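Local coordinates for protein MSM0273 (Mycobacterium smegmatis, PDB 5L37) that forms a pentameric shell component of the RMM bacterial microcompartment and probably occupies the vertices of its polyhedral shell, at residues 4-10 and 24-30; 36-42 and 69-75. All blocks are in the same frame, centred on the assembly; numbering follows the deposited sequence.

Contact 1: residues 4-10 and 24-30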
ATOM      1  N   ALA C   4      10.234   2.498 -14.664  1.00 15.45           N
ATOM      2  CA  ALA C   4       9.231   2.183 -15.672  1.00 16.00           C
ATOM      3  C   ALA C   4       9.545   2.911 -16.944  1.00 16.94           C
ATOM      4  O   ALA C   4      10.403   3.817 -16.957  1.00 19.04           O
ATOM      5  CB  ALA C   4       7.862   2.583 -15.172  1.00 18.43           C
ATOM      6  N   THR C   5       8.867   2.508 -18.013  1.00 17.39           N
ATOM      7  CA  THR C   5       9.003   3.152 -19.308  1.00 18.17           C
ATOM      8  C   THR C   5       7.653   3.710 -19.687  1.00 18.93           C
ATOM      9  O   THR C   5       6.652   2.987 -19.610  1.00 19.97           O
ATOM     10  CB  THR C   5       9.494   2.152 -20.394  1.00 22.73           C
ATOM     11  OG1 THR C   5      10.753   1.606 -19.968  1.00 24.27           O
ATOM     12  CG2 THR C   5       9.668   2.845 -21.739  1.00 21.93           C
ATOM     13  N   VAL C   6       7.628   4.978 -20.097  1.00 18.64           N
ATOM     14  CA  VAL C   6       6.396   5.597 -20.603  1.00 20.70           C
ATOM     15  C   VAL C   6       6.008   4.993 -21.957  1.00 23.22           C
ATOM     16  O   VAL C   6       6.823   4.924 -22.893  1.00 24.64           O
ATOM     17  CB  VAL C   6       6.536   7.105 -20.774  1.00 18.34           C
ATOM     18  CG1 VAL C   6       5.202   7.706 -21.265  1.00 20.07           C
ATOM     19  CG2 VAL C   6       6.965   7.785 -19.431  1.00 17.12           C
ATOM     20  N   THR C   7       4.766   4.529 -22.062  1.00 20.83           N
ATOM     21  CA  THR C   7       4.352   3.868 -23.301  1.00 23.70           C
ATOM     22  C   THR C   7       3.281   4.660 -24.022  1.00 28.99           C
ATOM     23  O   THR C   7       3.057   4.480 -25.235  1.00 28.80           O
ATOM     24  CB  THR C   7       3.829   2.454 -23.029  1.00 27.64           C
ATOM     25  OG1 THR C   7       2.801   2.516 -22.033  1.00 33.88           O
ATOM     26  CG2 THR C   7       4.951   1.548 -22.493  1.00 27.50           C
ATOM     27  N   GLY C   8       2.631   5.579 -23.328  1.00 26.18           N
ATOM     28  CA  GLY C   8       1.607   6.371 -24.001  1.00 29.12           C
ATOM     29  C   GLY C   8       0.875   7.346 -23.110  1.00 28.24           C
ATOM     30  O   GLY C   8       1.141   7.436 -21.919  1.00 24.83           O
ATOM     31  N   ASN C   9      -0.114   8.026 -23.672  1.00 29.14           N
ATOM     32  CA  ASN C   9      -0.855   9.009 -22.901  1.00 31.57           C
ATOM     33  C   ASN C   9      -2.245   8.439 -22.724  1.00 30.26           C
ATOM     34  O   ASN C   9      -2.718   7.626 -23.532  1.00 33.89           O
ATOM     35  CB  ASN C   9      -0.892  10.371 -23.612  1.00 43.58           C
ATOM     36  CG  ASN C   9      -0.787  11.557 -22.636  1.00 52.78           C
ATOM     37  OD1 ASN C   9      -1.556  11.690 -21.675  1.00 42.37           O
ATOM     38  ND2 ASN C   9       0.208  12.411 -22.875  1.00 62.43           N
ATOM     39  N   VAL C  10      -2.890   8.807 -21.640  1.00 25.89           N
ATOM     40  CA  VAL C  10      -4.206   8.322 -21.370  1.00 27.40           C
ATOM     41  C   VAL C  10      -5.083   9.518 -21.512  1.00 28.40           C
ATOM     42  O   VAL C  10      -4.913  10.490 -20.786  1.00 34.16           O
ATOM     43  CB  VAL C  10      -4.303   7.747 -19.957  1.00 28.82           C
ATOM     44  CG1 VAL C  10      -5.732   7.403 -19.619  1.00 28.90           C
ATOM     45  CG2 VAL C  10      -3.401   6.575 -19.874  1.00 29.61           C
ATOM     46  N   PHE C  24      -1.847  12.105 -17.428  1.00 17.02           N
ATOM     47  CA  PHE C  24      -1.947  10.684 -17.070  1.00 16.15           C
ATOM     48  C   PHE C  24      -1.143   9.886 -18.109  1.00 18.71           C
ATOM     49  O   PHE C  24      -1.503   9.869 -19.275  1.00 22.14           O
ATOM     50  CB  PHE C  24      -3.399  10.190 -17.086  1.00 17.63           C
ATOM     51  CG  PHE C  24      -4.277  10.801 -16.037  1.00 17.94           C
ATOM     52  CD1 PHE C  24      -4.020  10.595 -14.686  1.00 22.26           C
ATOM     53  CD2 PHE C  24      -5.418  11.482 -16.400  1.00 26.47           C
ATOM     54  CE1 PHE C  24      -4.876  11.141 -13.691  1.00 23.70           C
ATOM     55  CE2 PHE C  24      -6.272  12.018 -15.416  1.00 31.37           C
ATOM     56  CZ  PHE C  24      -5.989  11.857 -14.085  1.00 26.39           C
ATOM     57  N   LEU C  25      -0.099   9.191 -17.689  1.00 16.21           N
ATOM     58  CA  LEU C  25       0.706   8.442 -18.658  1.00 16.81           C
ATOM     59  C   LEU C  25       0.611   6.962 -18.373  1.00 20.36           C
ATOM     60  O   LEU C  25       0.666   6.523 -17.206  1.00 18.39           O
ATOM     61  CB  LEU C  25       2.188   8.890 -18.603  1.00 16.58           C
ATOM     62  CG  LEU C  25       2.457  10.401 -18.899  1.00 17.63           C
ATOM     63  CD1 LEU C  25       3.982  10.670 -18.864  1.00 16.67           C
ATOM     64  CD2 LEU C  25       1.853  10.852 -20.223  1.00 19.75           C
ATOM     65  N   GLU C  26       0.469   6.185 -19.430  1.00 17.89           N
ATOM     66  CA  GLU C  26       0.600   4.746 -19.272  1.00 20.21           C
ATOM     67  C   GLU C  26       2.103   4.422 -19.202  1.00 21.80           C
ATOM     68  O   GLU C  26       2.884   4.974 -19.972  1.00 19.06           O
ATOM     69  CB  GLU C  26      -0.059   3.991 -20.422  1.00 23.80           C
ATOM     70  CG  GLU C  26      -0.028   2.478 -20.187  1.00 30.09           C
ATOM     71  CD  GLU C  26      -0.657   1.695 -21.305  1.00 54.09           C
ATOM     72  OE1 GLU C  26      -0.020   1.576 -22.377  1.00 66.57           O
ATOM     73  OE2 GLU C  26      -1.789   1.202 -21.107  1.00 55.19           O
ATOM     74  N   VAL C  27       2.489   3.570 -18.255  1.00 18.70           N
ATOM     75  CA  VAL C  27       3.890   3.171 -18.089  1.00 21.19           C
ATOM     76  C   VAL C  27       3.936   1.656 -17.968  1.00 24.14           C
ATOM     77  O   VAL C  27       2.953   1.031 -17.583  1.00 22.94           O
ATOM     78  CB  VAL C  27       4.556   3.817 -16.850  1.00 17.87           C
ATOM     79  CG1 VAL C  27       4.453   5.356 -16.934  1.00 17.86           C
ATOM     80  CG2 VAL C  27       3.954   3.260 -15.500  1.00 17.82           C
ATOM     81  N   GLU C  28       5.084   1.086 -18.291  1.00 20.69           N
ATOM     82  CA  GLU C  28       5.315  -0.333 -18.155  1.00 20.87           C
ATOM     83  C   GLU C  28       6.485  -0.519 -17.200  1.00 23.31           C
ATOM     84  O   GLU C  28       7.569   0.051 -17.401  1.00 20.42           O
ATOM     85  CB  GLU C  28       5.613  -0.952 -19.511  1.00 27.42           C
ATOM     86  CG  GLU C  28       5.963  -2.398 -19.437  1.00 31.30           C
ATOM     87  CD  GLU C  28       6.029  -3.042 -20.795  1.00 44.75           C
ATOM     88  OE1 GLU C  28       5.825  -2.356 -21.826  1.00 45.17           O
ATOM     89  OE2 GLU C  28       6.321  -4.249 -20.826  1.00 54.73           O
ATOM     90  N   VAL C  29       6.257  -1.285 -16.152  1.00 20.41           N
ATOM     91  CA  VAL C  29       7.270  -1.465 -15.125  1.00 23.09           C
ATOM     92  C   VAL C  29       8.383  -2.353 -15.658  1.00 27.22           C
ATOM     93  O   VAL C  29       8.127  -3.396 -16.264  1.00 24.84           O
ATOM     94  CB  VAL C  29       6.652  -2.072 -13.829  1.00 22.87           C
ATOM     95  CG1 VAL C  29       7.729  -2.270 -12.774  1.00 25.95           C
ATOM     96  CG2 VAL C  29       5.595  -1.156 -13.282  1.00 21.76           C
ATOM     97  N   GLU C  30       9.628  -1.929 -15.437  1.00 25.84           N
ATOM     98  CA  GLU C  30      10.790  -2.628 -15.971  1.00 29.29           C
ATOM     99  C   GLU C  30      10.849  -4.013 -15.317  1.00 32.44           C
ATOM    100  O   GLU C  30      10.593  -4.157 -14.128  1.00 36.22           O
ATOM    101  CB  GLU C  30      12.076  -1.853 -15.620  1.00 37.07           C
ATOM    102  CG  GLU C  30      12.312  -0.491 -16.273  1.00 49.21           C
ATOM    103  CD  GLU C  30      12.517  -0.488 -17.764  1.00 63.57           C
ATOM    104  OE1 GLU C  30      12.485  -1.566 -18.405  1.00 69.46           O
ATOM    105  OE2 GLU C  30      12.727   0.628 -18.288  1.00 63.41           O
TER
HETATM  106  O   HOH W   1      13.074   2.686 -16.585  1.00 45.59           O
HETATM  107  O   HOH W   2      -3.254  13.073 -19.816  1.00 26.21           O
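Ala4 and Val27 approach CB to CB at 3.9 Å on the buried face of an antiparallel strand pair, 4-9 with 24-29, which forms part of the OB-like barrel of the EutN/CcmL family. This is the tight side. Leu25 sets CD1 against Val6 CG1 at 4.0 Å, the two side chains crossing obliquely, while Val27 CG1 faces Val6 CG2. Val50 and Ile52 of strand 49-54 cover this apolar patch, Val50 against Val6 and Ile52 against Ala4 and Val27, so it belongs to the barrel interior.

The other face carries Thr5, Glu26 and Glu28, all partly exposed, and is held mainly by polar contacts. Between Val6 and Gly8 the register slips by one residue, a classic beta bulge in which Thr7 and Gly8 share Glu26 as their partner. The evidence is that Glu26 O takes a nearly straight bond from Thr7 N (2.8 Å, 174°) and a second, weak one from Gly8 N at 3.4 Å. The bulge turns the Thr7 side chain toward strand 24-29, and a chi1 of 53° puts OG1 between the backbone N and the carbonyl carbon. From there OG1 donates to the anti lone pair of Glu26 OE1 at 3.0 Å. Arg35 holds the same OE1 by a salt bridge and reaches Glu28 OE1 with its other terminal nitrogen, which probably keeps both carboxylates ionised. Thr7 CG2 touches Glu28 CB at 3.9 Å, the two side chains meeting at about a right angle. Thr5 OG1 is hydrogen-bonded to His49.

At the far end of the pair, Val10 N bonds to Phe24 O. Beside that link a water accepts from Phe24 N and donates to Asn9 OD1, 2.9 Å from OD1.

Contact 2: residues 36-42 and 69-75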
ATOM      1  N   MET C  36       0.660   0.311 -15.543  1.00 22.20           N
ATOM      2  CA  MET C  36      -0.174   1.159 -14.694  1.00 19.49           C
ATOM      3  C   MET C  36      -0.219   2.558 -15.278  1.00 19.12           C
ATOM      4  O   MET C  36       0.451   2.866 -16.277  1.00 18.86           O
ATOM      5  CB  MET C  36       0.343   1.216 -13.238  1.00 22.75           C
ATOM      6  CG  MET C  36       1.520   2.135 -13.064  1.00 27.39           C
ATOM      7  SD  MET C  36       2.199   2.168 -11.354  1.00 28.39           S
ATOM      8  CE  MET C  36       2.945   0.572 -11.335  1.00 30.18           C
ATOM      9  N   ILE C  37      -1.068   3.396 -14.697  1.00 17.89           N
ATOM     10  CA  ILE C  37      -1.171   4.794 -15.079  1.00 17.75           C
ATOM     11  C   ILE C  37      -0.565   5.640 -13.982  1.00 17.23           C
ATOM     12  O   ILE C  37      -0.965   5.550 -12.800  1.00 16.95           O
ATOM     13  CB  ILE C  37      -2.671   5.235 -15.349  1.00 17.07           C
ATOM     14  CG1 ILE C  37      -3.359   4.286 -16.367  1.00 22.28           C
ATOM     15  CG2 ILE C  37      -2.729   6.739 -15.754  1.00 17.98           C
ATOM     16  CD1 ILE C  37      -2.608   4.053 -17.641  1.00 25.84           C
ATOM     17  N   ALA C  38       0.402   6.472 -14.377  1.00 14.56           N
ATOM     18  CA  ALA C  38       1.066   7.347 -13.433  1.00 13.79           C
ATOM     19  C   ALA C  38       0.839   8.782 -13.797  1.00 17.22           C
ATOM     20  O   ALA C  38       0.769   9.118 -14.993  1.00 17.64           O
ATOM     21  CB  ALA C  38       2.601   7.056 -13.387  1.00 16.70           C
ATOM     22  N   PHE C  39       0.746   9.642 -12.790  1.00 13.84           N
ATOM     23  CA  PHE C  39       0.602  11.075 -13.027  1.00 15.32           C
ATOM     24  C   PHE C  39       1.956  11.694 -13.314  1.00 15.06           C
ATOM     25  O   PHE C  39       2.948  11.295 -12.727  1.00 14.76           O
ATOM     26  CB  PHE C  39      -0.045  11.766 -11.808  1.00 13.51           C
ATOM     27  CG  PHE C  39      -0.652  13.078 -12.134  1.00 14.81           C
ATOM     28  CD1 PHE C  39      -1.837  13.113 -12.838  1.00 17.24           C
ATOM     29  CD2 PHE C  39      -0.053  14.289 -11.745  1.00 16.97           C
ATOM     30  CE1 PHE C  39      -2.441  14.322 -13.176  1.00 20.03           C
ATOM     31  CE2 PHE C  39      -0.639  15.521 -12.075  1.00 19.95           C
ATOM     32  CZ  PHE C  39      -1.839  15.531 -12.798  1.00 21.23           C
ATOM     33  N   ASP C  40       1.987  12.653 -14.219  1.00 14.89           N
ATOM     34  CA  ASP C  40       3.252  13.284 -14.609  1.00 14.65           C
ATOM     35  C   ASP C  40       3.138  14.784 -14.625  1.00 15.25           C
ATOM     36  O   ASP C  40       2.215  15.338 -15.243  1.00 18.00           O
ATOM     37  CB  ASP C  40       3.655  12.807 -15.989  1.00 15.19           C
ATOM     38  CG  ASP C  40       5.004  13.362 -16.416  1.00 17.20           C
ATOM     39  OD1 ASP C  40       6.005  13.069 -15.762  1.00 20.64           O
ATOM     40  OD2 ASP C  40       5.048  13.954 -17.486  1.00 19.63           O
ATOM     41  N   VAL C  41       4.100  15.448 -13.980  1.00 15.73           N
ATOM     42  CA  VAL C  41       4.165  16.903 -13.985  1.00 16.37           C
ATOM     43  C   VAL C  41       5.434  17.403 -14.687  1.00 16.77           C
ATOM     44  O   VAL C  41       5.614  18.603 -14.865  1.00 19.71           O
ATOM     45  CB  VAL C  41       4.121  17.490 -12.568  1.00 16.92           C
ATOM     46  CG1 VAL C  41       2.764  17.096 -11.863  1.00 19.18           C
ATOM     47  CG2 VAL C  41       5.295  17.002 -11.719  1.00 18.68           C
ATOM     48  N   LEU C  42       6.318  16.475 -15.051  1.00 17.03           N
ATOM     49  CA  LEU C  42       7.622  16.799 -15.664  1.00 18.65           C
ATOM     50  C   LEU C  42       7.668  16.907 -17.188  1.00 18.41           C
ATOM     51  O   LEU C  42       8.745  17.133 -17.756  1.00 20.83           O
ATOM     52  CB  LEU C  42       8.659  15.773 -15.211  1.00 20.07           C
ATOM     53  CG  LEU C  42       9.010  15.872 -13.719  1.00 20.71           C
ATOM     54  CD1 LEU C  42       9.908  14.661 -13.294  1.00 22.59           C
ATOM     55  CD2 LEU C  42       9.688  17.217 -13.386  1.00 22.25           C
ATOM     56  N   ILE C  69      -4.541  10.814  -6.425  1.00 16.27           N
ATOM     57  CA  ILE C  69      -3.468  10.306  -7.275  1.00 15.17           C
ATOM     58  C   ILE C  69      -2.628   9.350  -6.442  1.00 16.05           C
ATOM     59  O   ILE C  69      -2.153   9.749  -5.347  1.00 16.14           O
ATOM     60  CB  ILE C  69      -2.592  11.503  -7.769  1.00 18.27           C
ATOM     61  CG1 ILE C  69      -3.438  12.412  -8.662  1.00 20.57           C
ATOM     62  CG2 ILE C  69      -1.320  11.025  -8.467  1.00 19.13           C
ATOM     63  CD1 ILE C  69      -3.898  11.723  -9.904  1.00 20.00           C
ATOM     64  N   ASP C  70      -2.419   8.123  -6.942  1.00 14.78           N
ATOM     65  CA  ASP C  70      -1.662   7.101  -6.186  1.00 13.75           C
ATOM     66  C   ASP C  70      -0.379   6.630  -6.941  1.00 13.07           C
ATOM     67  O   ASP C  70       0.213   5.605  -6.592  1.00 13.11           O
ATOM     68  CB  ASP C  70      -2.593   5.900  -5.879  1.00 13.76           C
ATOM     69  CG  ASP C  70      -3.026   5.128  -7.153  1.00 16.44           C
ATOM     70  OD1 ASP C  70      -2.532   5.484  -8.230  1.00 17.15           O
ATOM     71  OD2 ASP C  70      -3.807   4.153  -7.045  1.00 18.30           O
ATOM     72  N   ALA C  71       0.048   7.380  -7.960  1.00 12.81           N
ATOM     73  CA  ALA C  71       1.301   7.063  -8.678  1.00 12.68           C
ATOM     74  C   ALA C  71       1.800   8.317  -9.354  1.00 12.61           C
ATOM     75  O   ALA C  71       1.008   9.007 -10.003  1.00 14.39           O
ATOM     76  CB  ALA C  71       1.054   5.955  -9.722  1.00 13.81           C
ATOM     77  N   LEU C  72       3.066   8.647  -9.133  1.00 12.49           N
ATOM     78  CA  LEU C  72       3.646   9.921  -9.594  1.00 12.80           C
ATOM     79  C   LEU C  72       5.020   9.644 -10.136  1.00 14.24           C
ATOM     80  O   LEU C  72       5.831   9.011  -9.486  1.00 14.87           O
ATOM     81  CB  LEU C  72       3.743  10.934  -8.437  1.00 13.26           C
ATOM     82  CG  LEU C  72       4.388  12.287  -8.752  1.00 13.45           C
ATOM     83  CD1 LEU C  72       3.526  13.105  -9.774  1.00 13.47           C
ATOM     84  CD2 LEU C  72       4.520  13.042  -7.438  1.00 15.05           C
ATOM     85  N   ILE C  73       5.285  10.161 -11.337  1.00 13.45           N
ATOM     86  CA  ILE C  73       6.651  10.134 -11.851  1.00 14.03           C
ATOM     87  C   ILE C  73       7.495  11.176 -11.136  1.00 13.32           C
ATOM     88  O   ILE C  73       7.152  12.366 -11.119  1.00 13.78           O
ATOM     89  CB  ILE C  73       6.616  10.360 -13.375  1.00 13.66           C
ATOM     90  CG1 ILE C  73       6.116   9.072 -14.056  1.00 13.75           C
ATOM     91  CG2 ILE C  73       8.025  10.782 -13.887  1.00 14.11           C
ATOM     92  CD1 ILE C  73       5.613   9.316 -15.560  1.00 17.74           C
ATOM     93  N   ILE C  74       8.585  10.742 -10.503  1.00 14.81           N
ATOM     94  CA  ILE C  74       9.365  11.701  -9.724  1.00 13.65           C
ATOM     95  C   ILE C  74      10.665  12.093 -10.421  1.00 15.57           C
ATOM     96  O   ILE C  74      11.363  12.976  -9.930  1.00 17.65           O
ATOM     97  CB  ILE C  74       9.660  11.202  -8.246  1.00 15.99           C
ATOM     98  CG1 ILE C  74      10.508   9.963  -8.257  1.00 15.46           C
ATOM     99  CG2 ILE C  74       8.353  10.956  -7.488  1.00 19.38           C
ATOM    100  CD1 ILE C  74      10.972   9.584  -6.817  1.00 13.74           C
ATOM    101  N   GLY C  75      11.013  11.439 -11.533  1.00 14.97           N
ATOM    102  CA  GLY C  75      12.224  11.861 -12.256  1.00 15.70           C
ATOM    103  C   GLY C  75      12.510  10.927 -13.424  1.00 16.33           C
ATOM    104  O   GLY C  75      11.869   9.867 -13.562  1.00 16.88           O
TER
HETATM  105  O   HOH W   3       6.246  13.905 -13.157  1.00 17.04           O
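Phe39 offers both its backbone N and its O to strand 71-75, and this single bridge joins strands 36-40 and 71-75 in the manner of the third and fifth strands that close an OB barrel. Phe39 N donates to Ala71 O at 2.9 Å, and Ile73 N returns a bond to Phe39 O that is close to linear at both ends (172° at the hydrogen, 176° at the oxygen). Phe39 thus gives one bond and takes one, linked to the residues on either side of Leu72, the parallel pattern; the axes diverge by 56°, consistent with a local closure rather than a long ladder.

Ile73 shows how the seam is filled. Its CB sits 3.7 Å from Asp40 OD1. From CB the CG2 branch, anti to the backbone N, heads for the same carboxylate oxygen at 3.6 Å and, in a different direction, faces Leu42 CD1. The other branch, CG1, meets Ala38 CB at 4.1 Å and also approaches Phe39 O. The extended tip, CD1, ends 3.8 Å from Asp40 OD1, with Asp40 CB next to it; Ser44 and the Val50 and Ile52 side chains also pack against Ile73.

At the N-terminal side of the bridge, Ile69 lays CG2 on Phe39 CB (3.7 Å), and its CD1 approaches the ring obliquely; Leu72 CD1 lies at the ring's edge, near its plane. Ala71 CB touches Ala38 CB and lies near Met36 SD. Neighbouring subunits cover the outside: Ile16 of one packs on Leu72 and Ile74, and Met1 of another, through its N, bonds to Asp70 OD1.

Asp40 OD1 is held by Ser44 OG and by a water. That water donates to OD1 and to Ile73 O, each at 2.7 Å, and accepts from Val41 N.

From the N terminus, strand 2-9 leads through a 13-residue loop holding the short strand 14-15 to strand 23-29, and contact 1 closes that loop. The chain turns directly into strand 35-40, whose backbone bonds to strand 23-29, as in Leu25 N to Ala38 O at 2.8 Å. Contact 2 then closes a longer excursion containing strand 49-54 and helix 56-60. The two closures run in series, neither nested nor crossed. Strand 35-40 lies at one outer edge of the 3-2-1-4-5 sheet and strand 71-76 at the other, so contact 2 joins the edges into a barrel while contact 1 pairs two inner strands.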